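Local coordinates for CRISPR-associated endonuclease Cas9 (PDB 5X2H), which cuts DNA matching its guide RNA, in full-length form through RuvC-like and HNH nuclease domains, as part of bacterial adaptive immunity against viruses and plasmids, at residues A[69-74]-A[130-135]; A[745-750]-A[806-811]; A[767-772]-A[800-805]. All coordinates share one frame; numbering follows the deposited sequence.

Contact 1 (A[69-74]-A[130-135]). With nucleotides of chain B.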
loop_
_atom_site.group_PDB
_atom_site.type_symbol
_atom_site.label_atom_id
_atom_site.label_comp_id
_atom_site.label_asym_id
_atom_site.label_seq_id
_atom_site.Cartn_x
_atom_site.Cartn_y
_atom_site.Cartn_z
ATOM N N ALA A 69 8.542 7.166 23.468
ATOM C CA ALA A 69 7.735 7.107 24.681
ATOM C C ALA A 69 8.207 5.993 25.603
ATOM O O ALA A 69 8.125 6.125 26.829
ATOM C CB ALA A 69 6.257 6.919 24.328
ATOM N N ARG A 70 8.701 4.895 25.031
ATOM C CA ARG A 70 9.240 3.809 25.840
ATOM C C ARG A 70 10.496 4.255 26.580
ATOM O O ARG A 70 10.693 3.903 27.750
ATOM C CB ARG A 70 9.521 2.601 24.945
ATOM C CG ARG A 70 9.836 1.317 25.678
ATOM C CD ARG A 70 9.664 0.106 24.768
ATOM N NE ARG A 70 10.573 0.135 23.627
ATOM C CZ ARG A 70 10.187 0.298 22.365
ATOM N NH1 ARG A 70 11.089 0.308 21.392
ATOM N NH2 ARG A 70 8.900 0.436 22.073
ATOM N N LEU A 71 11.349 5.045 25.918
ATOM C CA LEU A 71 12.534 5.577 26.582
ATOM C C LEU A 71 12.166 6.654 27.594
ATOM O O LEU A 71 12.768 6.730 28.671
ATOM C CB LEU A 71 13.520 6.123 25.546
ATOM C CG LEU A 71 14.199 5.068 24.667
ATOM C CD1 LEU A 71 15.093 5.712 23.612
ATOM C CD2 LEU A 71 14.997 4.108 25.529
ATOM N N ASN A 72 11.187 7.503 27.265
ATOM C CA ASN A 72 10.719 8.499 28.225
ATOM C C ASN A 72 10.170 7.832 29.479
ATOM O O ASN A 72 10.398 8.309 30.597
ATOM C CB ASN A 72 9.651 9.389 27.588
ATOM C CG ASN A 72 10.240 10.447 26.669
ATOM O OD1 ASN A 72 11.454 10.523 26.483
ATOM N ND2 ASN A 72 9.374 11.275 26.090
ATOM N N HIS A 73 9.440 6.728 29.310
ATOM C CA HIS A 73 8.894 6.017 30.461
ATOM C C HIS A 73 10.009 5.511 31.370
ATOM O O HIS A 73 9.919 5.625 32.597
ATOM C CB HIS A 73 8.012 4.864 29.986
ATOM C CG HIS A 73 7.131 4.291 31.054
ATOM N ND1 HIS A 73 6.035 3.508 30.767
ATOM C CD2 HIS A 73 7.184 4.388 32.403
ATOM C CE1 HIS A 73 5.449 3.146 31.895
ATOM N NE2 HIS A 73 6.125 3.668 32.902
ATOM N N LEU A 74 11.074 4.965 30.784
ATOM C CA LEU A 74 12.198 4.507 31.595
ATOM C C LEU A 74 12.908 5.678 32.260
ATOM O O LEU A 74 13.307 5.586 33.428
ATOM C CB LEU A 74 13.166 3.700 30.736
ATOM C CG LEU A 74 12.563 2.428 30.148
ATOM C CD1 LEU A 74 13.521 1.804 29.171
ATOM C CD2 LEU A 74 12.216 1.446 31.243
ATOM N N HIS A 130 20.694 2.322 27.401
ATOM C CA HIS A 130 21.420 1.842 26.230
ATOM C C HIS A 130 20.875 0.504 25.748
ATOM O O HIS A 130 20.703 0.296 24.542
ATOM C CB HIS A 130 22.911 1.732 26.542
ATOM C CG HIS A 130 23.749 1.378 25.353
ATOM N ND1 HIS A 130 24.455 0.198 25.264
ATOM C CD2 HIS A 130 23.990 2.049 24.201
ATOM C CE1 HIS A 130 25.098 0.158 24.110
ATOM N NE2 HIS A 130 24.830 1.269 23.446
ATOM N N ILE A 131 20.605 -0.419 26.675
ATOM C CA ILE A 131 20.043 -1.711 26.294
ATOM C C ILE A 131 18.643 -1.536 25.718
ATOM O O ILE A 131 18.258 -2.214 24.757
ATOM C CB ILE A 131 20.042 -2.666 27.504
ATOM C CG1 ILE A 131 21.475 -3.040 27.897
ATOM C CG2 ILE A 131 19.211 -3.913 27.215
ATOM C CD1 ILE A 131 21.556 -3.974 29.091
ATOM N N ALA A 132 17.869 -0.606 26.276
ATOM C CA ALA A 132 16.476 -0.457 25.877
ATOM C C ALA A 132 16.319 0.219 24.522
ATOM O O ALA A 132 15.343 -0.054 23.815
ATOM C CB ALA A 132 15.714 0.332 26.939
ATOM N N LYS A 133 17.250 1.097 24.142
ATOM C CA LYS A 133 17.110 1.806 22.871
ATOM C C LYS A 133 17.216 0.852 21.689
ATOM O O LYS A 133 16.472 0.983 20.711
ATOM C CB LYS A 133 18.157 2.915 22.760
ATOM C CG LYS A 133 18.072 3.678 21.448
ATOM C CD LYS A 133 18.800 5.005 21.500
ATOM C CE LYS A 133 18.499 5.815 20.243
ATOM N NZ LYS A 133 19.337 7.039 20.139
ATOM N N ARG A 134 18.134 -0.113 21.758
ATOM C CA ARG A 134 18.306 -1.128 20.715
ATOM C C ARG A 134 18.227 -2.490 21.397
ATOM O O ARG A 134 19.247 -3.100 21.724
ATOM C CB ARG A 134 19.621 -0.924 19.956
ATOM C CG ARG A 134 19.571 0.249 18.982
ATOM C CD ARG A 134 20.932 0.552 18.370
ATOM N NE ARG A 134 21.878 1.041 19.367
ATOM C CZ ARG A 134 21.919 2.297 19.802
ATOM N NH1 ARG A 134 21.064 3.195 19.328
ATOM N NH2 ARG A 134 22.817 2.654 20.713
ATOM N N ARG A 135 16.998 -2.964 21.602
ATOM C CA ARG A 135 16.750 -4.173 22.377
ATOM C C ARG A 135 16.892 -5.451 21.560
ATOM O O ARG A 135 16.673 -6.536 22.105
ATOM C CB ARG A 135 15.355 -4.110 23.013
ATOM C CG ARG A 135 14.222 -3.871 22.029
ATOM C CD ARG A 135 12.878 -3.742 22.743
ATOM N NE ARG A 135 11.773 -3.559 21.806
ATOM C CZ ARG A 135 10.501 -3.408 22.163
ATOM N NH1 ARG A 135 10.162 -3.413 23.448
ATOM N NH2 ARG A 135 9.565 -3.249 21.235
ATOM P P A B 63 5.980 11.081 28.820
ATOM O OP1 A B 63 6.463 12.116 29.765
ATOM O OP2 A B 63 6.397 11.143 27.395
ATOM O "O5'" A B 63 6.376 9.639 29.378
ATOM C "C5'" A B 63 6.032 8.460 28.658
ATOM C "C4'" A B 63 5.275 7.475 29.517
ATOM O "O4'" A B 63 5.952 7.348 30.796
ATOM C "C3'" A B 63 3.843 7.857 29.883
ATOM O "O3'" A B 63 2.855 7.500 28.923
ATOM C "C2'" A B 63 3.623 7.139 31.211
ATOM O "O2'" A B 63 3.289 5.774 31.001
ATOM C "C1'" A B 63 5.011 7.203 31.837
ATOM N N9 A B 63 5.151 8.341 32.764
ATOM C C8 A B 63 4.861 9.665 32.535
ATOM N N7 A B 63 5.097 10.443 33.563
ATOM C C5 A B 63 5.583 9.574 34.529
ATOM C C6 A B 63 6.021 9.785 35.842
ATOM N N6 A B 63 6.036 10.987 36.419
ATOM N N1 A B 63 6.441 8.709 36.546
ATOM C C2 A B 63 6.420 7.507 35.953
ATOM N N3 A B 63 6.031 7.184 34.720
ATOM C C4 A B 63 5.624 8.277 34.053
ATOM P P A B 45 22.680 5.615 23.788
ATOM O OP1 A B 45 21.951 4.922 24.880
ATOM O OP2 A B 45 22.673 5.043 22.419
ATOM O "O5'" A B 45 22.152 7.115 23.720
ATOM C "C5'" A B 45 22.013 7.877 24.910
ATOM C "C4'" A B 45 21.832 9.345 24.621
ATOM O "O4'" A B 45 23.014 9.879 23.966
ATOM C "C3'" A B 45 20.698 9.714 23.680
ATOM O "O3'" A B 45 19.427 9.702 24.309
ATOM C "C2'" A B 45 21.127 11.089 23.184
ATOM O "O2'" A B 45 20.878 12.081 24.167
ATOM C "C1'" A B 45 22.641 10.901 23.066
ATOM N N9 A B 45 23.030 10.497 21.705
ATOM C C8 A B 45 23.187 9.227 21.208
ATOM N N7 A B 45 23.534 9.194 19.945
ATOM C C5 A B 45 23.603 10.533 19.588
ATOM C C6 A B 45 23.917 11.170 18.376
ATOM N N6 A B 45 24.236 10.510 17.258
ATOM N N1 A B 45 23.894 12.522 18.358
ATOM C C2 A B 45 23.576 13.178 19.483
ATOM N N3 A B 45 23.259 12.690 20.681
ATOM C C4 A B 45 23.292 11.346 20.661
ATOM P P A B 44 26.897 3.076 20.630
ATOM O OP1 A B 44 26.156 1.871 21.073
ATOM O OP2 A B 44 26.749 3.542 19.229
ATOM O "O5'" A B 44 26.493 4.285 21.584
ATOM C "C5'" A B 44 26.687 4.200 22.988
ATOM C "C4'" A B 44 26.530 5.548 23.646
ATOM O "O4'" A B 44 27.512 6.478 23.121
ATOM C "C3'" A B 44 25.199 6.239 23.412
ATOM O "O3'" A B 44 24.196 5.765 24.288
ATOM C "C2'" A B 44 25.538 7.712 23.615
ATOM O "O2'" A B 44 25.561 8.035 24.997
ATOM C "C1'" A B 44 26.968 7.781 23.077
ATOM N N9 A B 44 27.037 8.280 21.688
ATOM C C8 A B 44 27.208 7.556 20.534
ATOM N N7 A B 44 27.243 8.289 19.445
ATOM C C5 A B 44 27.093 9.587 19.914
ATOM C C6 A B 44 27.053 10.835 19.260
ATOM N N6 A B 44 27.163 10.988 17.938
ATOM N N1 A B 44 26.890 11.940 20.020
ATOM C C2 A B 44 26.782 11.792 21.346
ATOM N N3 A B 44 26.808 10.678 22.075
ATOM C C4 A B 44 26.967 9.596 21.292
HETATM O O HOH W 1 13.876 0.158 21.675
HETATM O O HOH W 2 12.941 -0.276 24.968
#
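Arg70 and Arg135 lay their guanidinium groups flat on one another, a worked example of like charges stacked where nearby RNA phosphates probably supply counter-charge. In Arg70, CB points toward segment 130-135, and CG follows anti to the backbone N (chi1 -169°). CD then comes 3.8 Å from Arg135 NH1, and a bend at chi3 (62°) sets NE against the same nitrogen. CZ lies 3.7 Å from Arg135 CZ, each over the centre of the other group, with the planes only 4° apart; NH1 lies against Arg135 CZ and NE, and NH2 nearest Arg135 NH2. The two side chains cross at about a right angle.

In the plane of the Arg70 group, NE donates to water 2 at 2.8 Å and NH1 to water 1 at 2.8 Å. Both waters reach Ala132 O, near the C-terminal end of helix 121-133, where a positive group would be favoured. Arg135 NH1 donates to Ala236 O and Tyr238 O, while NE and NH2 meet RNA phosphates, whose negative charge probably offsets that of the pair.

Beside the stack the contact is apolar: Leu74 CD1 presses to 3.5 Å from Ala132 CB, a tight fit, and Leu71 CD2 completes the patch. Beyond it, His130 NE2 donates to OP1 of A44 of chain B at 2.8 Å, and Arg134 NH2 to OP2 of A45 of chain B at 2.9 Å. The long helix 51-82, the arginine-rich bridge helix of Cas9 enzymes, thus meets the C-terminal end of helix 121-133, while Val235 and Ala236 of helix 226-236 pack against Leu74.

Contact 2 (A[745-750]-A[806-811]); sequences ILIQTK and QNLKVF. With nucleotides of chain C.
Phe811 has CG anti to the backbone N (chi1 -164°) and a chi2 of 5° that sets its CD atoms, while Ile747 holds CG2 anti to its carbonyl carbon; the two side chains lie alongside, pointing the same way, with Phe811 CD1 3.7 Å from Ile747 CG2. The pair belongs to an antiparallel sheet of the PAM-interacting domain, interrupted here by a classic beta bulge, in which Lys809 and Val810 both face Gln748. On the aromatic side, Ile745 CD1 approaches Phe811 CE1 at 3.8 Å, and Leu808 CD1 lies over one ring face, offset toward the rim; Phe695 and Phe737 add edge-to-face contacts.

The bulge shows how one carbonyl can serve two amides. Gln748 O accepts from Lys809 N at 2.8 Å, nearly along the C=O axis, and from Val810 N at 3.2 Å, in the carbonyl plane on a lone pair. Gln748 N returns a bond to Val810 O. The extended Gln748 side chain runs beside that of Lys809, its OE1 3.4 Å from Val810 CG2, while NE2 is held by Met752 O.

Where the strands part, segment 806-811 reaches the DNA: Asn807 ND2 donates to O5' of DC1 of chain C, that strand's first nucleotide, at 2.7 Å (N-H...O 152°).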
loop_
_atom_site.group_PDB
_atom_site.type_symbol
_atom_site.label_atom_id
_atom_site.label_comp_id
_atom_site.label_asym_id
_atom_site.label_seq_id
_atom_site.Cartn_x
_atom_site.Cartn_y
_atom_site.Cartn_z
ATOM N N ILE A 745 -3.073 23.527 -21.675
ATOM C CA ILE A 745 -2.835 24.941 -21.921
ATOM C C ILE A 745 -2.668 25.178 -23.416
ATOM O O ILE A 745 -2.315 24.281 -24.183
ATOM C CB ILE A 745 -1.602 25.468 -21.154
ATOM C CG1 ILE A 745 -0.326 24.791 -21.661
ATOM C CG2 ILE A 745 -1.777 25.251 -19.651
ATOM C CD1 ILE A 745 0.941 25.253 -20.966
ATOM N N LEU A 746 -2.939 26.417 -23.818
ATOM C CA LEU A 746 -2.740 26.886 -25.183
ATOM C C LEU A 746 -1.657 27.952 -25.152
ATOM O O LEU A 746 -1.825 28.986 -24.496
ATOM C CB LEU A 746 -4.037 27.452 -25.762
ATOM C CG LEU A 746 -3.970 28.019 -27.180
ATOM C CD1 LEU A 746 -4.067 26.901 -28.209
ATOM C CD2 LEU A 746 -5.062 29.053 -27.389
ATOM N N ILE A 747 -0.546 27.701 -25.844
ATOM C CA ILE A 747 0.596 28.603 -25.798
ATOM C C ILE A 747 1.050 28.945 -27.209
ATOM O O ILE A 747 0.816 28.203 -28.166
ATOM C CB ILE A 747 1.781 28.025 -24.994
ATOM C CG1 ILE A 747 2.272 26.720 -25.620
ATOM C CG2 ILE A 747 1.393 27.818 -23.545
ATOM C CD1 ILE A 747 3.523 26.180 -24.965
ATOM N N GLN A 748 1.722 30.090 -27.318
ATOM C CA GLN A 748 2.306 30.534 -28.576
ATOM C C GLN A 748 3.483 31.445 -28.267
ATOM O O GLN A 748 3.342 32.406 -27.503
ATOM C CB GLN A 748 1.274 31.269 -29.441
ATOM C CG GLN A 748 1.807 31.717 -30.794
ATOM C CD GLN A 748 0.789 32.523 -31.583
ATOM O OE1 GLN A 748 -0.290 32.841 -31.082
ATOM N NE2 GLN A 748 1.128 32.854 -32.825
ATOM N N THR A 749 4.637 31.135 -28.844
ATOM C CA THR A 749 5.782 32.024 -28.765
ATOM C C THR A 749 5.748 33.011 -29.927
ATOM O O THR A 749 4.964 32.878 -30.870
ATOM C CB THR A 749 7.091 31.235 -28.780
ATOM O OG1 THR A 749 7.386 30.827 -30.121
ATOM C CG2 THR A 749 6.975 30.005 -27.897
ATOM N N LYS A 750 6.621 34.016 -29.853
ATOM C CA LYS A 750 6.664 35.027 -30.903
ATOM C C LYS A 750 7.044 34.423 -32.249
ATOM O O LYS A 750 6.644 34.944 -33.296
ATOM C CB LYS A 750 7.648 36.134 -30.522
ATOM C CG LYS A 750 7.079 37.539 -30.616
ATOM C CD LYS A 750 7.202 38.255 -29.282
ATOM C CE LYS A 750 8.650 38.309 -28.822
ATOM N NZ LYS A 750 8.773 38.675 -27.382
ATOM N N GLN A 806 7.837 34.236 -19.760
ATOM C CA GLN A 806 7.682 35.666 -19.511
ATOM C C GLN A 806 7.152 36.398 -20.738
ATOM O O GLN A 806 6.289 37.274 -20.619
ATOM C CB GLN A 806 9.014 36.267 -19.059
ATOM C CG GLN A 806 8.894 37.679 -18.511
ATOM C CD GLN A 806 10.231 38.255 -18.077
ATOM O OE1 GLN A 806 10.308 39.014 -17.111
ATOM N NE2 GLN A 806 11.292 37.896 -18.793
ATOM N N ASN A 807 7.643 36.045 -21.925
ATOM C CA ASN A 807 7.295 36.760 -23.146
ATOM C C ASN A 807 6.399 35.943 -24.069
ATOM O O ASN A 807 6.360 36.204 -25.275
ATOM C CB ASN A 807 8.563 37.193 -23.883
ATOM C CG ASN A 807 9.421 38.122 -23.054
ATOM O OD1 ASN A 807 8.917 39.045 -22.415
ATOM N ND2 ASN A 807 10.725 37.875 -23.046
ATOM N N LEU A 808 5.676 34.965 -23.527
ATOM C CA LEU A 808 4.743 34.193 -24.336
ATOM C C LEU A 808 3.679 35.108 -24.928
ATOM O O LEU A 808 3.139 35.983 -24.245
ATOM C CB LEU A 808 4.087 33.097 -23.496
ATOM C CG LEU A 808 4.906 31.833 -23.223
ATOM C CD1 LEU A 808 4.145 30.880 -22.295
ATOM C CD2 LEU A 808 5.257 31.144 -24.526
ATOM N N LYS A 809 3.389 34.909 -26.215
ATOM C CA LYS A 809 2.364 35.715 -26.867
ATOM C C LYS A 809 0.967 35.256 -26.466
ATOM O O LYS A 809 0.060 36.080 -26.302
ATOM C CB LYS A 809 2.550 35.659 -28.385
ATOM C CG LYS A 809 1.484 36.390 -29.170
ATOM C CD LYS A 809 1.777 36.354 -30.665
ATOM C CE LYS A 809 0.659 37.004 -31.460
ATOM N NZ LYS A 809 0.975 37.061 -32.916
ATOM N N VAL A 810 0.779 33.948 -26.296
ATOM C CA VAL A 810 -0.483 33.368 -25.847
ATOM C C VAL A 810 -0.181 32.400 -24.711
ATOM O O VAL A 810 0.749 31.591 -24.811
ATOM C CB VAL A 810 -1.228 32.652 -26.991
ATOM C CG1 VAL A 810 -2.422 31.871 -26.452
ATOM C CG2 VAL A 810 -1.675 33.653 -28.042
ATOM N N PHE A 811 -0.957 32.488 -23.631
ATOM C CA PHE A 811 -0.774 31.610 -22.471
ATOM C C PHE A 811 -2.137 31.513 -21.782
ATOM O O PHE A 811 -2.473 32.338 -20.928
ATOM C CB PHE A 811 0.304 32.141 -21.536
ATOM C CG PHE A 811 0.817 31.126 -20.553
ATOM C CD1 PHE A 811 0.399 29.806 -20.611
ATOM C CD2 PHE A 811 1.713 31.493 -19.562
ATOM C CE1 PHE A 811 0.870 28.872 -19.702
ATOM C CE2 PHE A 811 2.189 30.562 -18.649
ATOM C CZ PHE A 811 1.767 29.250 -18.722
ATOM O "O5'" DC C 1 11.823 35.525 -23.719
ATOM C "C5'" DC C 1 13.076 34.986 -23.332
ATOM C "C4'" DC C 1 13.569 33.983 -24.356
ATOM O "O4'" DC C 1 14.992 33.766 -24.173
ATOM C "C3'" DC C 1 12.939 32.599 -24.273
ATOM O "O3'" DC C 1 12.975 31.988 -25.561
ATOM C "C2'" DC C 1 13.865 31.896 -23.287
ATOM C "C1'" DC C 1 15.225 32.454 -23.702
ATOM N N1 DC C 1 16.210 32.531 -22.589
ATOM C C2 DC C 1 17.327 31.690 -22.593
ATOM O O2 DC C 1 17.470 30.887 -23.521
ATOM N N3 DC C 1 18.222 31.779 -21.576
ATOM C C4 DC C 1 18.030 32.660 -20.592
ATOM N N4 DC C 1 18.938 32.711 -19.611
ATOM C C5 DC C 1 16.898 33.529 -20.572
ATOM C C6 DC C 1 16.023 33.432 -21.581
#

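Contact 3 (A[767-772]-A[800-805]). With nucleotides of chain C.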
loop_
_atom_site.group_PDB
_atom_site.type_symbol
_atom_site.label_atom_id
_atom_site.label_comp_id
_atom_site.label_asym_id
_atom_site.label_seq_id
_atom_site.Cartn_x
_atom_site.Cartn_y
_atom_site.Cartn_z
ATOM N N THR A 767 15.160 28.128 -14.423
ATOM C CA THR A 767 15.114 28.812 -15.710
ATOM C C THR A 767 13.769 29.461 -16.010
ATOM O O THR A 767 13.586 29.972 -17.121
ATOM C CB THR A 767 15.477 27.847 -16.848
ATOM O OG1 THR A 767 14.591 26.721 -16.839
ATOM C CG2 THR A 767 16.923 27.375 -16.708
ATOM N N VAL A 768 12.831 29.463 -15.055
ATOM C CA VAL A 768 11.526 30.108 -15.198
ATOM C C VAL A 768 10.896 29.685 -16.520
ATOM O O VAL A 768 10.438 30.525 -17.303
ATOM C CB VAL A 768 11.648 31.643 -15.096
ATOM C CG1 VAL A 768 10.295 32.283 -14.797
ATOM C CG2 VAL A 768 12.661 32.029 -14.025
ATOM N N SER A 769 10.881 28.380 -16.785
ATOM C CA SER A 769 10.466 27.864 -18.080
ATOM C C SER A 769 9.550 26.664 -17.888
ATOM O O SER A 769 9.416 26.121 -16.787
ATOM C CB SER A 769 11.675 27.474 -18.934
ATOM O OG SER A 769 12.457 26.496 -18.269
ATOM N N LEU A 770 8.925 26.247 -18.984
ATOM C CA LEU A 770 7.961 25.161 -18.978
ATOM C C LEU A 770 8.507 23.941 -19.704
ATOM O O LEU A 770 9.335 24.049 -20.615
ATOM C CB LEU A 770 6.647 25.576 -19.645
ATOM C CG LEU A 770 5.823 26.713 -19.051
ATOM C CD1 LEU A 770 4.628 27.007 -19.951
ATOM C CD2 LEU A 770 5.366 26.403 -17.635
ATOM N N ILE A 771 8.024 22.777 -19.284
ATOM C CA ILE A 771 8.127 21.539 -20.043
ATOM C C ILE A 771 6.713 21.172 -20.467
ATOM O O ILE A 771 5.810 21.090 -19.625
ATOM C CB ILE A 771 8.768 20.412 -19.218
ATOM C CG1 ILE A 771 10.243 20.720 -18.931
ATOM C CG2 ILE A 771 8.601 19.072 -19.926
ATOM C CD1 ILE A 771 10.901 19.729 -17.962
ATOM N N VAL A 772 6.506 20.986 -21.772
ATOM C CA VAL A 772 5.193 20.660 -22.311
ATOM C C VAL A 772 5.335 19.484 -23.267
ATOM O O VAL A 772 6.426 19.168 -23.748
ATOM C CB VAL A 772 4.532 21.860 -23.030
ATOM C CG1 VAL A 772 4.475 23.078 -22.116
ATOM C CG2 VAL A 772 5.271 22.188 -24.312
ATOM N N ALA A 800 8.671 19.356 -25.368
ATOM C CA ALA A 800 9.416 20.600 -25.494
ATOM C C ALA A 800 9.778 21.090 -24.100
ATOM O O ALA A 800 8.893 21.332 -23.274
ATOM C CB ALA A 800 8.603 21.652 -26.249
ATOM N N LYS A 801 11.075 21.234 -23.843
ATOM C CA LYS A 801 11.581 21.628 -22.538
ATOM C C LYS A 801 12.174 23.028 -22.598
ATOM O O LYS A 801 12.643 23.477 -23.648
ATOM C CB LYS A 801 12.648 20.646 -22.041
ATOM C CG LYS A 801 12.287 19.184 -22.225
ATOM C CD LYS A 801 13.344 18.281 -21.615
ATOM C CE LYS A 801 12.948 16.817 -21.728
ATOM N NZ LYS A 801 13.827 15.937 -20.911
ATOM N N SER A 802 12.145 23.714 -21.453
ATOM C CA SER A 802 12.787 25.020 -21.286
ATOM C C SER A 802 12.159 26.082 -22.188
ATOM O O SER A 802 12.856 26.834 -22.873
ATOM C CB SER A 802 14.298 24.931 -21.534
ATOM O OG SER A 802 14.936 24.087 -20.597
ATOM N N ILE A 803 10.830 26.153 -22.176
ATOM C CA ILE A 803 10.092 27.183 -22.898
ATOM C C ILE A 803 9.817 28.337 -21.944
ATOM O O ILE A 803 9.073 28.179 -20.967
ATOM C CB ILE A 803 8.781 26.637 -23.479
ATOM C CG1 ILE A 803 9.057 25.464 -24.407
ATOM C CG2 ILE A 803 8.031 27.728 -24.236
ATOM C CD1 ILE A 803 7.814 24.722 -24.756
ATOM N N GLY A 804 10.402 29.497 -22.234
ATOM C CA GLY A 804 10.209 30.655 -21.375
ATOM C C GLY A 804 8.761 31.115 -21.362
ATOM O O GLY A 804 8.072 31.114 -22.385
ATOM N N ILE A 805 8.296 31.518 -20.177
ATOM C CA ILE A 805 6.918 31.967 -20.014
ATOM C C ILE A 805 6.779 33.485 -20.077
ATOM O O ILE A 805 5.696 33.977 -20.428
ATOM C CB ILE A 805 6.315 31.454 -18.687
ATOM C CG1 ILE A 805 6.769 32.327 -17.518
ATOM C CG2 ILE A 805 6.715 30.021 -18.429
ATOM C CD1 ILE A 805 6.131 31.962 -16.204
ATOM P P DT C 2 12.495 30.469 -25.776
ATOM O OP1 DT C 2 12.084 30.335 -27.191
ATOM O OP2 DT C 2 11.548 30.114 -24.693
ATOM O "O5'" DT C 2 13.828 29.618 -25.560
ATOM C "C5'" DT C 2 13.795 28.208 -25.675
ATOM C "C4'" DT C 2 15.121 27.689 -26.191
ATOM O "O4'" DT C 2 16.192 28.188 -25.349
ATOM C "C3'" DT C 2 15.270 26.180 -26.179
ATOM O "O3'" DT C 2 16.158 25.789 -27.206
ATOM C "C2'" DT C 2 15.863 25.927 -24.798
ATOM C "C1'" DT C 2 16.806 27.116 -24.662
ATOM N N1 DT C 2 17.042 27.543 -23.254
ATOM C C2 DT C 2 18.214 27.184 -22.625
ATOM O O2 DT C 2 19.082 26.513 -23.155
ATOM N N3 DT C 2 18.333 27.634 -21.339
ATOM C C4 DT C 2 17.419 28.396 -20.635
ATOM O O4 DT C 2 17.620 28.758 -19.482
ATOM C C5 DT C 2 16.214 28.741 -21.354
ATOM C C7 DT C 2 15.147 29.564 -20.692
ATOM C C6 DT C 2 16.089 28.303 -22.615
ATOM P P DG C 3 16.422 24.235 -27.496
ATOM O OP1 DG C 3 16.928 24.136 -28.885
ATOM O OP2 DG C 3 15.225 23.468 -27.076
ATOM O "O5'" DG C 3 17.595 23.847 -26.482
ATOM C "C5'" DG C 3 18.913 24.299 -26.722
ATOM C "C4'" DG C 3 19.916 23.432 -25.988
ATOM O "O4'" DG C 3 20.000 23.852 -24.601
ATOM C "C3'" DG C 3 19.584 21.939 -25.961
ATOM O "O3'" DG C 3 20.772 21.186 -26.173
ATOM C "C2'" DG C 3 19.022 21.731 -24.554
ATOM C "C1'" DG C 3 19.834 22.736 -23.755
ATOM N N9 DG C 3 19.179 23.191 -22.532
ATOM C C8 DG C 3 17.873 23.596 -22.390
ATOM N N7 DG C 3 17.577 23.970 -21.177
ATOM C C5 DG C 3 18.762 23.805 -20.471
ATOM C C6 DG C 3 19.053 24.052 -19.109
ATOM O O6 DG C 3 18.295 24.474 -18.225
ATOM N N1 DG C 3 20.381 23.754 -18.806
ATOM C C2 DG C 3 21.307 23.281 -19.708
ATOM N N2 DG C 3 22.541 23.052 -19.235
ATOM N N3 DG C 3 21.043 23.047 -20.983
ATOM C C4 DG C 3 19.756 23.330 -21.292
HETATM O O HOH W 3 15.753 24.485 -17.690
HETATM O O HOH W 4 11.606 23.833 -18.222
#
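Ser769 OG rests 3.4 Å from Ser802 CA, where two antiparallel strands present themselves to the DNA. Ser802 OG donates to N7 of DG3 of chain C at 2.7 Å, a contact to the major-groove edge of the guanine. Water 3 takes the neighbouring acceptor, O6 of DG3 of chain C, at 2.6 Å, and also binds Thr767 OG1 and donates to Ser802 OG, so the guanine edge is met directly and through water. Gly804 N grips the DNA backbone instead, donating to OP2 of DT2 of chain C at 2.8 Å. These bonds are consistent with recognition of the PAM duplex, DT2 and DG3 probably lying in the strand complementary to the PAM.

The next shell fixes these groups. Thr767 OG1 and Ser769 OG share a hydrogen bond of 2.6 Å. Ser802 takes up left-handed backbone angles in a G1 beta bulge, facing Leu770 together with Ile803; its CB starts away from strand 769-773, though still touching Ser769 OG, and OG, anti to the carbonyl carbon (chi1 -63°), reaches the guanine. The bulge is secured by Ile803 N, which meets Leu770 O at 3.0 Å in an almost straight bond (178°), while Leu770 N bonds to Ile803 O.

Further out, Leu770 CG packs tightly, at 3.5 Å, against Ile805 CG2, the side chains crossing at about a right angle. Val772 CG2 touches Ile803 CD1 at 3.6 Å, and mutual backbone bonds join Val772 to Ala800. Strand 799-804 is thereby attached as an outermost strand of the antiparallel sheet, with 769-773 lying between it and strand 756-764.

How the contacts relate
From the N terminus, contact 1 comes first, closing a loop of 55 residues, partly helical and without strand, between helix 51-82 and helix 121-133 before either other contact opens. Some 600 residues later, segment 745-750 begins the loop that contact 2 closes at 806-811, and contact 3 lies wholly within it, joining 767-772 to 800-805. Contacts 2 and 3 share one antiparallel sheet, their centres about 11 Å apart, and meet where Phe811 CZ packs 3.8 Å from Leu770 CD1. Contact 1 stands apart, its centre about 52 Å from that of contact 3. RNA borders the helical pair and DNA the sheet, so contact 1 and the pair of contacts 2 and 3 mark two separate nucleic-acid-binding parts.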